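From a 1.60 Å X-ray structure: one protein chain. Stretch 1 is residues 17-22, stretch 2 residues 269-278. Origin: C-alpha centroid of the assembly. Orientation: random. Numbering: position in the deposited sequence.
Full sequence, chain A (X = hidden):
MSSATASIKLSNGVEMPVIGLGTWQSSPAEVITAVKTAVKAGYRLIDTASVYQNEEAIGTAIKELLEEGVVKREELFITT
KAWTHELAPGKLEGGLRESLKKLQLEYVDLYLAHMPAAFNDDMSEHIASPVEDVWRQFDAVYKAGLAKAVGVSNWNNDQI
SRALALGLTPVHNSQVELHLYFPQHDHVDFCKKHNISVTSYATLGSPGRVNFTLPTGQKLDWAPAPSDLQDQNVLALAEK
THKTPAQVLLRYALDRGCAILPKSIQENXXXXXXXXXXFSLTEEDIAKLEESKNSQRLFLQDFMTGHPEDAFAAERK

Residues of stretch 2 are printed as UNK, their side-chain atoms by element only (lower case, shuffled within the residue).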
# COMPACT_ATOMS: atom_id res chain seq x y z
N PRO A 17 9.78 -5.32 4.48
CA PRO A 17 10.31 -5.35 3.11
C PRO A 17 9.91 -4.09 2.35
O PRO A 17 8.76 -3.65 2.43
CB PRO A 17 9.69 -6.61 2.53
CG PRO A 17 9.58 -7.52 3.74
CD PRO A 17 9.07 -6.56 4.80
N VAL A 18 10.85 -3.52 1.59
CA VAL A 18 10.62 -2.30 0.83
C VAL A 18 9.68 -2.45 -0.36
O VAL A 18 9.14 -1.47 -0.85
CB VAL A 18 11.94 -1.69 0.33
CG1 VAL A 18 12.84 -1.35 1.51
CG2 VAL A 18 12.64 -2.67 -0.61
N ILE A 19 9.51 -3.68 -0.83
CA ILE A 19 8.61 -3.92 -1.95
C ILE A 19 7.68 -5.07 -1.60
O ILE A 19 8.09 -6.07 -1.01
CB ILE A 19 9.39 -4.25 -3.26
CG1 ILE A 19 8.40 -4.49 -4.41
CG2 ILE A 19 10.30 -5.45 -3.05
CD1 ILE A 19 9.07 -4.56 -5.78
N GLY A 20 6.40 -4.90 -1.92
CA GLY A 20 5.45 -5.94 -1.62
C GLY A 20 4.43 -6.06 -2.72
O GLY A 20 4.36 -5.22 -3.62
N LEU A 21 3.63 -7.11 -2.66
CA LEU A 21 2.59 -7.33 -3.65
C LEU A 21 1.31 -6.67 -3.15
O LEU A 21 0.82 -6.99 -2.07
CB LEU A 21 2.36 -8.83 -3.85
CG LEU A 21 1.28 -9.22 -4.87
CD1 LEU A 21 1.73 -8.84 -6.27
CD2 LEU A 21 1.01 -10.72 -4.78
N GLY A 22 0.80 -5.73 -3.94
CA GLY A 22 -0.44 -5.07 -3.58
C GLY A 22 -1.55 -5.92 -4.18
O GLY A 22 -1.54 -6.19 -5.38
N UNK A 269 4.55 -8.94 -15.30
CA UNK A 269 4.64 -7.63 -14.67
C UNK A 269 5.11 -7.75 -13.23
O UNK A 269 5.87 -6.91 -12.74
c UNK A 269 2.81 -6.72 -16.18
n UNK A 269 1.32 -5.45 -17.65
n UNK A 269 0.44 -3.35 -17.33
c UNK A 269 1.88 -5.55 -16.30
c UNK A 269 0.64 -4.40 -18.11
c UNK A 269 3.30 -6.91 -14.75
n UNK A 269 0.17 -4.41 -19.35
N UNK A 270 4.66 -8.80 -12.54
CA UNK A 270 5.08 -9.03 -11.16
C UNK A 270 6.59 -9.21 -11.14
O UNK A 270 7.28 -8.70 -10.26
c UNK A 270 4.39 -10.28 -10.56
c UNK A 270 2.89 -10.01 -10.38
c UNK A 270 5.04 -10.65 -9.22
c UNK A 270 2.09 -11.20 -9.89
N UNK A 271 7.12 -9.93 -12.12
CA UNK A 271 8.55 -10.16 -12.20
C UNK A 271 9.28 -8.88 -12.59
O UNK A 271 10.34 -8.57 -12.05
c UNK A 271 8.87 -11.26 -13.20
n UNK A 271 8.69 -16.06 -14.51
c UNK A 271 8.43 -12.65 -12.77
c UNK A 271 8.78 -13.68 -13.83
c UNK A 271 8.39 -15.09 -13.41
N UNK A 272 8.69 -8.13 -13.52
CA UNK A 272 9.28 -6.88 -13.98
C UNK A 272 9.41 -5.86 -12.85
O UNK A 272 10.45 -5.23 -12.69
c UNK A 272 9.04 -5.03 -15.75
c UNK A 272 8.43 -6.27 -15.10
c UNK A 272 8.04 -4.25 -16.58
o UNK A 272 7.21 -4.87 -17.27
o UNK A 272 8.08 -3.00 -16.54
N UNK A 273 8.35 -5.69 -12.07
CA UNK A 273 8.35 -4.73 -10.98
C UNK A 273 9.37 -5.02 -9.88
O UNK A 273 9.74 -4.12 -9.13
n UNK A 273 4.64 -4.49 -11.09
c UNK A 273 6.95 -4.62 -10.35
c UNK A 273 5.90 -4.13 -11.34
o UNK A 273 6.20 -3.42 -12.30
N UNK A 274 9.83 -6.26 -9.79
CA UNK A 274 10.80 -6.63 -8.76
C UNK A 274 12.23 -6.30 -9.17
O UNK A 274 13.13 -6.22 -8.32
c UNK A 274 12.81 -9.28 -4.87
c UNK A 274 11.63 -8.56 -4.79
c UNK A 274 10.71 -8.13 -8.45
c UNK A 274 12.63 -9.27 -7.29
c UNK A 274 13.32 -9.65 -6.13
c UNK A 274 11.44 -8.54 -7.21
c UNK A 274 10.96 -8.19 -5.95
N UNK A 275 12.45 -6.10 -10.47
CA UNK A 275 13.80 -5.80 -10.98
C UNK A 275 14.14 -4.32 -10.87
O UNK A 275 14.36 -3.65 -11.87
o UNK A 275 15.86 -8.50 -12.16
o UNK A 275 14.23 -9.33 -10.94
c UNK A 275 13.66 -7.73 -12.61
c UNK A 275 14.65 -8.58 -11.85
c UNK A 275 13.90 -6.25 -12.43
N UNK A 276 14.20 -3.82 -9.64
CA UNK A 276 14.50 -2.42 -9.41
C UNK A 276 15.63 -2.23 -8.41
O UNK A 276 15.79 -1.15 -7.84
c UNK A 276 12.15 -1.74 -9.96
c UNK A 276 13.25 -1.67 -8.91
c UNK A 276 12.77 -2.29 -7.61
N UNK A 277 16.43 -3.28 -8.21
CA UNK A 277 17.53 -3.21 -7.25
C UNK A 277 18.92 -3.21 -7.87
O UNK A 277 19.92 -3.36 -7.17
c UNK A 277 16.14 -4.30 -5.42
c UNK A 277 15.11 -5.22 -5.63
c UNK A 277 13.93 -5.14 -4.88
c UNK A 277 13.78 -4.15 -3.91
c UNK A 277 14.81 -3.23 -3.70
c UNK A 277 17.40 -4.36 -6.25
c UNK A 277 15.98 -3.31 -4.46
N UNK A 278 18.99 -3.01 -9.19
CA UNK A 278 20.27 -2.99 -9.88
C UNK A 278 20.70 -1.57 -10.25
O UNK A 278 21.63 -1.38 -11.03
c UNK A 278 20.19 -3.86 -11.13
o UNK A 278 19.29 -3.70 -13.32
o UNK A 278 18.25 -2.62 -11.71
c UNK A 278 19.17 -3.36 -12.13

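Position 269 carries three carbons, a nitrogen, then a carbon holding two more nitrogens. This guanidinium-ended chain lies out of reach of stretch 1, and the atom pattern gives Arg-269. Position 270 has four carbons, forked at the first, with one arm two carbons long; the end of the longer arm approaches Leu-21. Such a beta-branched chain is Ile-270; its CA-to-CB bond points sideways, yet at chi1 m and chi2 t its end comes nearer, placing Ile-270 CD1 4.3 Å from Leu-21 CD1.

At 271, four carbons in a row end in nitrogen, all chi2 to chi4 angles are t, and stretch 1 is out of reach: Lys-271. Position 272 shows three carbons, the third carrying two oxygens, a carboxylate also remote from stretch 1, hence Glu-272. Position 273 has two carbons, the second bearing one oxygen and one nitrogen. Its CB points toward stretch 1, but the closest contact is made by the backbone: the O of 273 lies 3.4 Å from Ile-19 CD1. The side-chain amide identifies Asn-273. The backbone N of Asn-273 donates to Arg-269 O at 2.8 Å, a helical i to i-4 bond.

Position 274 has one carbon followed by a six-carbon ring with no hetero atom, and a ring carbon approaches Ile-19 CG2, so it is Phe-274. CB points sideways, while the ring reaches in, with Phe-274 CE1 3.8 Å from Ile-19 CG2; the methyl approaches obliquely. At 275, three carbons with two oxygens on the third make Glu-275, whose CB points away. Position 276 has three carbons, one carrying the other two, and its CB points toward stretch 1: Val-276. Val-276 CG2 comes no nearer than 4.7 Å to Ile-19 CD1. Its N makes a weak hydrogen bond to Phe-274 O at 2.9 Å.

Position 277 again has one carbon and a six-carbon ring, whose tip approaches Val-18 and Ile-19: Phe-277. Phe-277 CZ is 3.8 Å from both Val-18 CG2 and Ile-19 CG2, and both methyls lie at the ring edge, near its plane. Position 278 has two carbons, the second with two oxygens, and is out of reach: Asp-278.

The contact is apolar, with no hydrogen bond between the stretches and 255 Å² buried over both sides. Ile-19 is its centre: 84 Å² of it is covered, and its t,t side chain places CD1 against Asn-273 O and near the Phe-274 ring, and Ile-19 CG2 3.8 Å from both Phe-274 CE1 and Phe-277 CZ. Ile-19 CD1 packs on Asn-273 O but offers it no conventional hydrogen bond, and the oxygen, buried by this contact, has no partner in the model. Val-18 extends the packing along Phe-277, and Leu-21 adds the looser contact with Ile-270.

Stretch 2, residues 269-278: RIKENFEVFD
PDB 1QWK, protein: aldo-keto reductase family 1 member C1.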